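Local coordinates for protein 2-hydroxyisobutyryl-CoA mutase large subunit (Aquincola tertiaricarbonis, PDB 4R3U) that works with a small cobalamin-binding subunit to interconvert 2-hydroxyisobutyryl-CoA and (S)-3-hydroxybutyryl-CoA, as the large, substrate-binding subunit of a B12-dependent mutase, at residues A[20-31]-A[58-68]; A[49-57]-A[302-310]. All coordinates share one frame; numbering follows the deposited sequence.

Contact 1 (A[20-31]-A[58-68])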
loop_
_atom_site.group_PDB
_atom_site.type_symbol
_atom_site.label_atom_id
_atom_site.label_comp_id
_atom_site.label_asym_id
_atom_site.label_seq_id
_atom_site.Cartn_x
_atom_site.Cartn_y
_atom_site.Cartn_z
ATOM N N LYS A 20 -29.082 19.621 11.226
ATOM C CA LYS A 20 -28.165 19.246 12.319
ATOM C C LYS A 20 -28.919 18.509 13.430
ATOM O O LYS A 20 -28.403 17.535 13.985
ATOM C CB LYS A 20 -27.431 20.469 12.912
ATOM C CG LYS A 20 -26.251 20.077 13.833
ATOM C CD LYS A 20 -25.599 21.250 14.576
ATOM C CE LYS A 20 -24.659 20.751 15.654
ATOM N NZ LYS A 20 -23.963 21.857 16.369
ATOM N N SER A 21 -30.146 18.990 13.735
ATOM C CA SER A 21 -31.053 18.436 14.734
ATOM C C SER A 21 -31.491 17.064 14.306
ATOM O O SER A 21 -31.430 16.139 15.115
ATOM C CB SER A 21 -32.271 19.342 14.914
ATOM O OG SER A 21 -31.891 20.565 15.528
ATOM N N GLN A 22 -31.914 16.927 13.027
ATOM C CA GLN A 22 -32.333 15.665 12.418
ATOM C C GLN A 22 -31.205 14.636 12.530
ATOM O O GLN A 22 -31.449 13.537 13.023
ATOM C CB GLN A 22 -32.697 15.871 10.937
ATOM C CG GLN A 22 -34.163 16.205 10.684
ATOM C CD GLN A 22 -34.431 16.430 9.208
ATOM O OE1 GLN A 22 -33.958 15.687 8.325
ATOM N NE2 GLN A 22 -35.217 17.455 8.909
ATOM N N LEU A 23 -29.973 15.017 12.130
ATOM C CA LEU A 23 -28.793 14.151 12.182
ATOM C C LEU A 23 -28.529 13.615 13.577
ATOM O O LEU A 23 -28.342 12.405 13.723
ATOM C CB LEU A 23 -27.526 14.868 11.659
ATOM C CG LEU A 23 -27.455 15.175 10.167
ATOM C CD1 LEU A 23 -26.297 16.097 9.871
ATOM C CD2 LEU A 23 -27.328 13.917 9.358
ATOM N N GLN A 24 -28.523 14.505 14.593
ATOM C CA GLN A 24 -28.257 14.159 15.990
ATOM C C GLN A 24 -29.361 13.279 16.584
ATOM O O GLN A 24 -29.072 12.390 17.382
ATOM C CB GLN A 24 -28.041 15.428 16.841
ATOM C CG GLN A 24 -26.706 16.138 16.609
ATOM C CD GLN A 24 -26.662 17.473 17.325
ATOM O OE1 GLN A 24 -27.208 18.479 16.858
ATOM N NE2 GLN A 24 -26.025 17.513 18.490
ATOM N N SER A 25 -30.615 13.522 16.187
ATOM C CA SER A 25 -31.773 12.761 16.650
ATOM C C SER A 25 -31.723 11.358 16.039
ATOM O O SER A 25 -31.874 10.371 16.769
ATOM C CB SER A 25 -33.067 13.478 16.267
ATOM O OG SER A 25 -34.220 12.694 16.538
ATOM N N GLU A 26 -31.468 11.285 14.710
ATOM C CA GLU A 26 -31.364 10.045 13.942
ATOM C C GLU A 26 -30.251 9.137 14.443
ATOM O O GLU A 26 -30.444 7.920 14.455
ATOM C CB GLU A 26 -31.148 10.335 12.451
ATOM C CG GLU A 26 -32.427 10.619 11.679
ATOM C CD GLU A 26 -32.238 11.060 10.238
ATOM O OE1 GLU A 26 -31.153 10.815 9.659
ATOM O OE2 GLU A 26 -33.190 11.659 9.687
ATOM N N ARG A 27 -29.085 9.711 14.823
ATOM C CA ARG A 27 -27.949 8.925 15.313
ATOM C C ARG A 27 -28.257 8.300 16.667
ATOM O O ARG A 27 -27.969 7.107 16.858
ATOM C CB ARG A 27 -26.623 9.708 15.318
ATOM C CG ARG A 27 -25.551 9.026 16.181
ATOM C CD ARG A 27 -24.137 9.346 15.809
ATOM N NE ARG A 27 -23.827 10.750 16.018
ATOM C CZ ARG A 27 -22.758 11.343 15.514
ATOM N NH1 ARG A 27 -21.893 10.653 14.778
ATOM N NH2 ARG A 27 -22.536 12.630 15.748
ATOM N N LYS A 28 -28.868 9.089 17.588
ATOM C CA LYS A 28 -29.276 8.622 18.922
ATOM C C LYS A 28 -30.230 7.449 18.806
ATOM O O LYS A 28 -30.128 6.510 19.592
ATOM C CB LYS A 28 -29.873 9.760 19.773
ATOM C CG LYS A 28 -28.834 10.759 20.311
ATOM C CD LYS A 28 -28.048 10.243 21.544
ATOM C CE LYS A 28 -27.125 11.266 22.164
ATOM N NZ LYS A 28 -26.321 10.663 23.258
ATOM N N ASP A 29 -31.102 7.482 17.778
ATOM C CA ASP A 29 -32.073 6.435 17.426
ATOM C C ASP A 29 -31.319 5.168 16.965
ATOM O O ASP A 29 -31.521 4.089 17.516
ATOM C CB ASP A 29 -33.031 6.936 16.321
ATOM C CG ASP A 29 -34.282 7.694 16.790
ATOM O OD1 ASP A 29 -34.986 7.194 17.707
ATOM O OD2 ASP A 29 -34.549 8.786 16.244
ATOM N N TRP A 30 -30.418 5.324 15.987
ATOM C CA TRP A 30 -29.537 4.298 15.401
ATOM C C TRP A 30 -28.630 3.647 16.469
ATOM O O TRP A 30 -28.388 2.441 16.404
ATOM C CB TRP A 30 -28.713 4.958 14.275
ATOM C CG TRP A 30 -27.565 4.177 13.699
ATOM C CD1 TRP A 30 -27.630 3.224 12.722
ATOM C CD2 TRP A 30 -26.171 4.407 13.942
ATOM N NE1 TRP A 30 -26.363 2.811 12.378
ATOM C CE2 TRP A 30 -25.447 3.523 13.107
ATOM C CE3 TRP A 30 -25.459 5.285 14.778
ATOM C CZ2 TRP A 30 -24.048 3.471 13.100
ATOM C CZ3 TRP A 30 -24.071 5.235 14.770
ATOM C CH2 TRP A 30 -23.380 4.336 13.938
ATOM N N GLU A 31 -28.150 4.435 17.459
ATOM C CA GLU A 31 -27.317 3.923 18.558
ATOM C C GLU A 31 -28.096 2.926 19.466
ATOM O O GLU A 31 -27.500 2.012 20.051
ATOM C CB GLU A 31 -26.716 5.081 19.393
ATOM C CG GLU A 31 -25.520 5.802 18.752
ATOM C CD GLU A 31 -25.160 7.185 19.291
ATOM O OE1 GLU A 31 -26.072 7.915 19.743
ATOM O OE2 GLU A 31 -23.965 7.553 19.230
ATOM N N GLN A 58 -14.877 8.254 17.214
ATOM C CA GLN A 58 -16.283 7.837 17.234
ATOM C C GLN A 58 -16.469 6.633 16.263
ATOM O O GLN A 58 -15.648 6.444 15.361
ATOM C CB GLN A 58 -17.209 8.991 16.794
ATOM C CG GLN A 58 -17.169 10.248 17.704
ATOM C CD GLN A 58 -17.855 11.460 17.096
ATOM O OE1 GLN A 58 -18.610 11.373 16.131
ATOM N NE2 GLN A 58 -17.603 12.624 17.631
ATOM N N ARG A 59 -17.556 5.834 16.449
ATOM C CA ARG A 59 -17.929 4.709 15.598
ATOM C C ARG A 59 -18.044 5.186 14.151
ATOM O O ARG A 59 -17.537 4.523 13.242
ATOM C CB ARG A 59 -19.251 4.086 16.087
ATOM C CG ARG A 59 -19.820 2.969 15.200
ATOM C CD ARG A 59 -21.054 2.309 15.804
ATOM N NE ARG A 59 -20.753 1.703 17.101
ATOM C CZ ARG A 59 -21.063 2.235 18.282
ATOM N NH1 ARG A 59 -21.759 3.365 18.349
ATOM N NH2 ARG A 59 -20.695 1.632 19.404
ATOM N N THR A 60 -18.697 6.349 13.953
ATOM C CA THR A 60 -18.890 7.025 12.671
ATOM C C THR A 60 -19.000 8.533 12.904
ATOM O O THR A 60 -19.338 8.971 14.012
ATOM C CB THR A 60 -20.061 6.398 11.866
ATOM O OG1 THR A 60 -19.721 6.352 10.481
ATOM C CG2 THR A 60 -21.421 7.112 12.084
ATOM N N TYR A 61 -18.709 9.315 11.862
ATOM C CA TYR A 61 -18.796 10.770 11.880
ATOM C C TYR A 61 -19.852 11.221 10.840
ATOM O O TYR A 61 -19.937 10.653 9.744
ATOM C CB TYR A 61 -17.409 11.411 11.617
ATOM C CG TYR A 61 -16.414 11.212 12.741
ATOM C CD1 TYR A 61 -15.764 9.991 12.917
ATOM C CD2 TYR A 61 -16.097 12.250 13.611
ATOM C CE1 TYR A 61 -14.872 9.791 13.973
ATOM C CE2 TYR A 61 -15.182 12.069 14.653
ATOM C CZ TYR A 61 -14.567 10.838 14.827
ATOM O OH TYR A 61 -13.689 10.653 15.866
ATOM N N THR A 62 -20.683 12.202 11.210
ATOM C CA THR A 62 -21.723 12.764 10.344
ATOM C C THR A 62 -21.420 14.242 10.127
ATOM O O THR A 62 -20.436 14.749 10.682
ATOM C CB THR A 62 -23.116 12.528 10.933
ATOM O OG1 THR A 62 -23.258 13.252 12.175
ATOM C CG2 THR A 62 -23.428 11.035 11.101
ATOM N N ALA A 63 -22.256 14.943 9.334
ATOM C CA ALA A 63 -22.060 16.374 9.076
ATOM C C ALA A 63 -22.205 17.200 10.348
ATOM O O ALA A 63 -21.601 18.272 10.437
ATOM C CB ALA A 63 -23.042 16.853 8.030
ATOM N N ALA A 64 -22.980 16.677 11.343
ATOM C CA ALA A 64 -23.229 17.316 12.633
ATOM C C ALA A 64 -21.924 17.528 13.422
ATOM O O ALA A 64 -21.738 18.576 14.061
ATOM C CB ALA A 64 -24.230 16.501 13.443
ATOM N N ASP A 65 -21.015 16.548 13.331
ATOM C CA ASP A 65 -19.708 16.536 14.006
ATOM C C ASP A 65 -18.777 17.639 13.533
ATOM O O ASP A 65 -17.869 17.999 14.268
ATOM C CB ASP A 65 -19.026 15.164 13.841
ATOM C CG ASP A 65 -19.827 14.007 14.390
ATOM O OD1 ASP A 65 -20.175 14.040 15.595
ATOM O OD2 ASP A 65 -20.121 13.079 13.621
ATOM N N ILE A 66 -18.985 18.155 12.313
ATOM C CA ILE A 66 -18.136 19.199 11.730
ATOM C C ILE A 66 -18.820 20.559 11.548
ATOM O O ILE A 66 -18.190 21.494 11.058
ATOM C CB ILE A 66 -17.358 18.703 10.471
ATOM C CG1 ILE A 66 -18.291 18.248 9.324
ATOM C CG2 ILE A 66 -16.352 17.624 10.853
ATOM C CD1 ILE A 66 -17.682 18.433 7.940
ATOM N N ALA A 67 -20.096 20.664 11.956
ATOM C CA ALA A 67 -20.934 21.868 11.864
ATOM C C ALA A 67 -20.312 23.088 12.552
ATOM O O ALA A 67 -20.523 24.210 12.094
ATOM C CB ALA A 67 -22.316 21.592 12.444
ATOM N N ASP A 68 -19.523 22.869 13.624
ATOM C CA ASP A 68 -18.870 23.946 14.352
ATOM C C ASP A 68 -17.584 24.450 13.687
ATOM O O ASP A 68 -17.104 25.518 14.048
ATOM C CB ASP A 68 -18.724 23.613 15.851
ATOM C CG ASP A 68 -20.060 23.366 16.578
ATOM O OD1 ASP A 68 -21.104 23.934 16.147
ATOM O OD2 ASP A 68 -20.060 22.626 17.588
#
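Arg27 and Asp65 form a two-nitrogen, end-on salt bridge that joins helix 17-32 to the loop after strand 56-57. NH2 of Arg27 donates to OD1 of Asp65 at 2.8 Å, while NH1 of Arg27 donates to the syn lone pair of OD2 of Asp65 at 3.2 Å. The pairing is not flat: guanidinium and carboxylate planes lie 41° apart. CG of Arg27 stands anti to the backbone N (chi1 164°) and the chain bends at chi3, which carries the guanidinium across to the loop. Asp65 OD2 also takes the backbone N of Thr62 at 2.6 Å, a nearly straight bond that fixes the carboxylate from within its own turn. OG1 of Thr62 lies over one face of the guanidinium. Two helical turns earlier, the extended chain of Lys20 runs past Ala64 and Ala67, its NZ 3.5 Å from OD1 of Asp68 in a longer salt bridge near the surface. Between the two charge pairs, Leu23 packs its CD1 3.8 Å from CB of Ala63 and its CB against that of Ala64. Farther down the helix, CH2 of Trp30 rests 3.6 Å from CD of Arg59 and also meets CG2 of Thr60. The polar ends of these residues turn elsewhere: Trp30 NE1 to Pro77 O and Thr60 OG1 to Ile413 O, both of the second subunit, and Arg59 to Glu44. Bases on the helix thus face acids on the loop around a small apolar strip, consistent with electrostatic attraction holding the N-terminal helix against its own chain's loop, while the Trp30 end also reaches the second subunit.

Contact 2 (A[49-57]-A[302-310])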
loop_
_atom_site.group_PDB
_atom_site.type_symbol
_atom_site.label_atom_id
_atom_site.label_comp_id
_atom_site.label_asym_id
_atom_site.label_seq_id
_atom_site.Cartn_x
_atom_site.Cartn_y
_atom_site.Cartn_z
ATOM N N PHE A 49 -12.402 3.270 21.104
ATOM C CA PHE A 49 -11.277 3.129 20.198
ATOM C C PHE A 49 -10.534 4.469 20.139
ATOM O O PHE A 49 -11.116 5.522 20.424
ATOM C CB PHE A 49 -11.736 2.682 18.802
ATOM C CG PHE A 49 -12.248 1.255 18.695
ATOM C CD1 PHE A 49 -13.563 0.943 19.013
ATOM C CD2 PHE A 49 -11.441 0.248 18.194
ATOM C CE1 PHE A 49 -14.055 -0.347 18.838
ATOM C CE2 PHE A 49 -11.927 -1.049 18.052
ATOM C CZ PHE A 49 -13.239 -1.331 18.338
ATOM N N HIS A 50 -9.241 4.421 19.839
ATOM C CA HIS A 50 -8.404 5.620 19.788
ATOM C C HIS A 50 -7.496 5.508 18.601
ATOM O O HIS A 50 -7.214 4.394 18.170
ATOM C CB HIS A 50 -7.493 5.711 21.035
ATOM C CG HIS A 50 -8.215 5.789 22.333
ATOM N ND1 HIS A 50 -8.383 6.989 22.989
ATOM C CD2 HIS A 50 -8.768 4.803 23.071
ATOM C CE1 HIS A 50 -9.053 6.700 24.092
ATOM N NE2 HIS A 50 -9.311 5.398 24.178
ATOM N N THR A 51 -6.956 6.630 18.136
ATOM C CA THR A 51 -5.949 6.618 17.093
ATOM C C THR A 51 -4.606 6.131 17.790
ATOM O O THR A 51 -4.588 5.924 19.020
ATOM C CB THR A 51 -5.796 8.038 16.515
ATOM O OG1 THR A 51 -5.564 8.972 17.568
ATOM C CG2 THR A 51 -6.966 8.485 15.710
ATOM N N ILE A 52 -3.509 5.938 17.031
ATOM C CA ILE A 52 -2.225 5.518 17.631
ATOM C C ILE A 52 -1.726 6.682 18.501
ATOM O O ILE A 52 -1.206 6.471 19.594
ATOM C CB ILE A 52 -1.199 5.086 16.556
ATOM C CG1 ILE A 52 -1.662 3.812 15.812
ATOM C CG2 ILE A 52 0.216 4.918 17.146
ATOM C CD1 ILE A 52 -0.887 3.454 14.496
ATOM N N GLY A 53 -2.007 7.899 18.053
ATOM C CA GLY A 53 -1.673 9.131 18.759
ATOM C C GLY A 53 -2.571 9.473 19.932
ATOM O O GLY A 53 -2.518 10.598 20.425
ATOM N N ASP A 54 -3.383 8.483 20.390
ATOM C CA ASP A 54 -4.279 8.536 21.558
ATOM C C ASP A 54 -5.472 9.498 21.514
ATOM O O ASP A 54 -5.981 9.911 22.557
ATOM C CB ASP A 54 -3.486 8.667 22.863
ATOM C CG ASP A 54 -3.166 7.378 23.568
ATOM O OD1 ASP A 54 -3.217 6.307 22.912
ATOM O OD2 ASP A 54 -2.821 7.435 24.765
ATOM N N PHE A 55 -5.925 9.848 20.320
ATOM C CA PHE A 55 -7.109 10.687 20.184
ATOM C C PHE A 55 -8.298 9.746 20.132
ATOM O O PHE A 55 -8.268 8.797 19.342
ATOM C CB PHE A 55 -7.047 11.511 18.888
ATOM C CG PHE A 55 -6.372 12.848 18.997
ATOM C CD1 PHE A 55 -5.079 12.953 19.482
ATOM C CD2 PHE A 55 -7.013 14.006 18.561
ATOM C CE1 PHE A 55 -4.451 14.191 19.578
ATOM C CE2 PHE A 55 -6.375 15.247 18.628
ATOM C CZ PHE A 55 -5.095 15.330 19.135
ATOM N N PRO A 56 -9.324 9.934 20.988
ATOM C CA PRO A 56 -10.494 9.038 20.920
ATOM C C PRO A 56 -11.286 9.247 19.620
ATOM O O PRO A 56 -11.476 10.387 19.161
ATOM C CB PRO A 56 -11.305 9.400 22.167
ATOM C CG PRO A 56 -10.906 10.786 22.512
ATOM C CD PRO A 56 -9.501 10.992 22.011
ATOM N N VAL A 57 -11.723 8.125 19.013
ATOM C CA VAL A 57 -12.496 8.139 17.774
ATOM C C VAL A 57 -13.928 7.639 17.955
ATOM O O VAL A 57 -14.175 6.743 18.777
ATOM C CB VAL A 57 -11.779 7.475 16.577
ATOM C CG1 VAL A 57 -10.485 8.194 16.260
ATOM C CG2 VAL A 57 -11.535 5.981 16.807
ATOM N N SER A 302 5.234 10.396 8.136
ATOM C CA SER A 302 3.941 9.862 7.761
ATOM C C SER A 302 3.917 8.554 8.524
ATOM O O SER A 302 4.589 7.579 8.147
ATOM C CB SER A 302 3.831 9.615 6.267
ATOM O OG SER A 302 2.542 9.078 6.028
ATOM N N GLN A 303 3.253 8.585 9.689
ATOM C CA GLN A 303 3.143 7.444 10.588
ATOM C C GLN A 303 2.052 6.493 10.152
ATOM O O GLN A 303 1.413 6.701 9.089
ATOM C CB GLN A 303 2.996 7.869 12.063
ATOM C CG GLN A 303 4.250 7.665 12.899
ATOM C CD GLN A 303 4.409 6.273 13.513
ATOM O OE1 GLN A 303 3.491 5.426 13.572
ATOM N NE2 GLN A 303 5.597 6.021 14.024
ATOM N N GLY A 304 1.894 5.429 10.975
ATOM C CA GLY A 304 1.017 4.305 10.737
ATOM C C GLY A 304 -0.449 4.559 10.783
ATOM O O GLY A 304 -1.167 3.779 10.173
ATOM N N ASP A 305 -0.942 5.562 11.556
ATOM C CA ASP A 305 -2.403 5.764 11.593
ATOM C C ASP A 305 -2.787 6.564 10.367
ATOM O O ASP A 305 -2.614 7.799 10.318
ATOM C CB ASP A 305 -2.911 6.406 12.894
ATOM C CG ASP A 305 -4.403 6.201 13.154
ATOM O OD1 ASP A 305 -5.230 6.568 12.264
ATOM O OD2 ASP A 305 -4.755 5.714 14.263
ATOM N N PHE A 306 -3.241 5.831 9.346
ATOM C CA PHE A 306 -3.593 6.368 8.042
ATOM C C PHE A 306 -4.320 7.725 8.041
ATOM O O PHE A 306 -3.809 8.675 7.447
ATOM C CB PHE A 306 -4.331 5.301 7.211
ATOM C CG PHE A 306 -4.552 5.694 5.774
ATOM C CD1 PHE A 306 -3.526 5.576 4.842
ATOM C CD2 PHE A 306 -5.788 6.187 5.352
ATOM C CE1 PHE A 306 -3.718 5.955 3.514
ATOM C CE2 PHE A 306 -5.993 6.540 4.018
ATOM C CZ PHE A 306 -4.954 6.425 3.105
ATOM N N PHE A 307 -5.490 7.808 8.708
ATOM C CA PHE A 307 -6.297 9.029 8.758
ATOM C C PHE A 307 -5.795 10.093 9.684
ATOM O O PHE A 307 -5.818 11.270 9.296
ATOM C CB PHE A 307 -7.770 8.741 8.983
ATOM C CG PHE A 307 -8.395 8.043 7.803
ATOM C CD1 PHE A 307 -8.597 8.718 6.602
ATOM C CD2 PHE A 307 -8.748 6.704 7.878
ATOM C CE1 PHE A 307 -9.172 8.073 5.512
ATOM C CE2 PHE A 307 -9.314 6.064 6.784
ATOM C CZ PHE A 307 -9.535 6.760 5.612
ATOM N N GLU A 308 -5.267 9.690 10.872
ATOM C CA GLU A 308 -4.672 10.617 11.839
ATOM C C GLU A 308 -3.501 11.453 11.225
ATOM O O GLU A 308 -3.410 12.658 11.458
ATOM C CB GLU A 308 -4.211 9.849 13.057
ATOM C CG GLU A 308 -3.322 10.617 14.009
ATOM C CD GLU A 308 -3.120 9.867 15.306
ATOM O OE1 GLU A 308 -2.492 8.780 15.281
ATOM O OE2 GLU A 308 -3.676 10.329 16.331
ATOM N N GLU A 309 -2.633 10.804 10.443
ATOM C CA GLU A 309 -1.487 11.420 9.776
ATOM C C GLU A 309 -1.904 12.447 8.751
ATOM O O GLU A 309 -1.330 13.513 8.730
ATOM C CB GLU A 309 -0.565 10.330 9.183
ATOM C CG GLU A 309 0.165 9.589 10.286
ATOM C CD GLU A 309 1.055 10.490 11.134
ATOM O OE1 GLU A 309 1.986 11.100 10.564
ATOM O OE2 GLU A 309 0.825 10.590 12.362
ATOM N N VAL A 310 -2.968 12.180 7.990
ATOM C CA VAL A 310 -3.556 13.114 7.024
ATOM C C VAL A 310 -4.161 14.332 7.777
ATOM O O VAL A 310 -3.913 15.479 7.400
ATOM C CB VAL A 310 -4.609 12.405 6.123
ATOM C CG1 VAL A 310 -5.294 13.396 5.194
ATOM C CG2 VAL A 310 -3.978 11.260 5.325
#
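Glu308 and Asp305, at the start of helix 306-327, turn their carboxylates to the type I beta turn Thr51 to Asp54. OG1 of Thr51 donates to OE2 of Glu308 at 2.6 Å, coming from above the carboxylate plane, 48° out of it. The other oxygen, OE1 of Glu308, receives the backbone N of Gly53 at 2.9 Å on its syn lone pair. Beside it, the backbone N of Ile52 gives its hydrogen to OD2 of Asp305 at 3.0 Å, on the anti side and tilted out of the carboxylate plane. CD1 of Ile52 lies 3.9 Å from CB of Asp305, apolar packing alongside this bond. Behind these groups, Thr51 OG1 also accepts from the backbone N of Phe55 at 2.9 Å, and Tyr429 OH bonds to Glu308 OE2. Asp305 is the N-cap of the helix; its OD1 takes a weak capping bond from Glu308 N, leaving OD2 for the turn. With chi1 of Glu308 at 168° its CG points away from the backbone N, and the extended chain beyond it carries the carboxylate across to the turn. An alanine here is likely to leave the Thr51 hydroxyl and the Gly53 amide without their acceptor and the turn less firmly held. The hairpin of strands 49-50 and 56-57 thereby meets the N-terminal end of the helix that follows barrel strand 298-302, with helix 420-442 packing on Thr51, Phe55 and Phe307, and Pro264 at the start of helix 264-283 touching Glu308.

In the fold
From the N terminus, helix 17-32 comes first, followed by helix 34-41 and the small hairpin of strands 49-50 and 56-57. Contact 1 closes a short loop, with 26 residues between its segments, by bringing the chain just beyond the hairpin back to the first helix. Contact 2 starts inside that loop and spans 244 residues, most of the barrel strands among them, to reach the helix after strand 298-302. The two therefore cross rather than nest. Their centres lie about 21 Å apart, linked directly through 49-57 and 58-68. Together they tie the N-terminal helix, through the hairpin, to the TIM barrel, and both touch the second subunit.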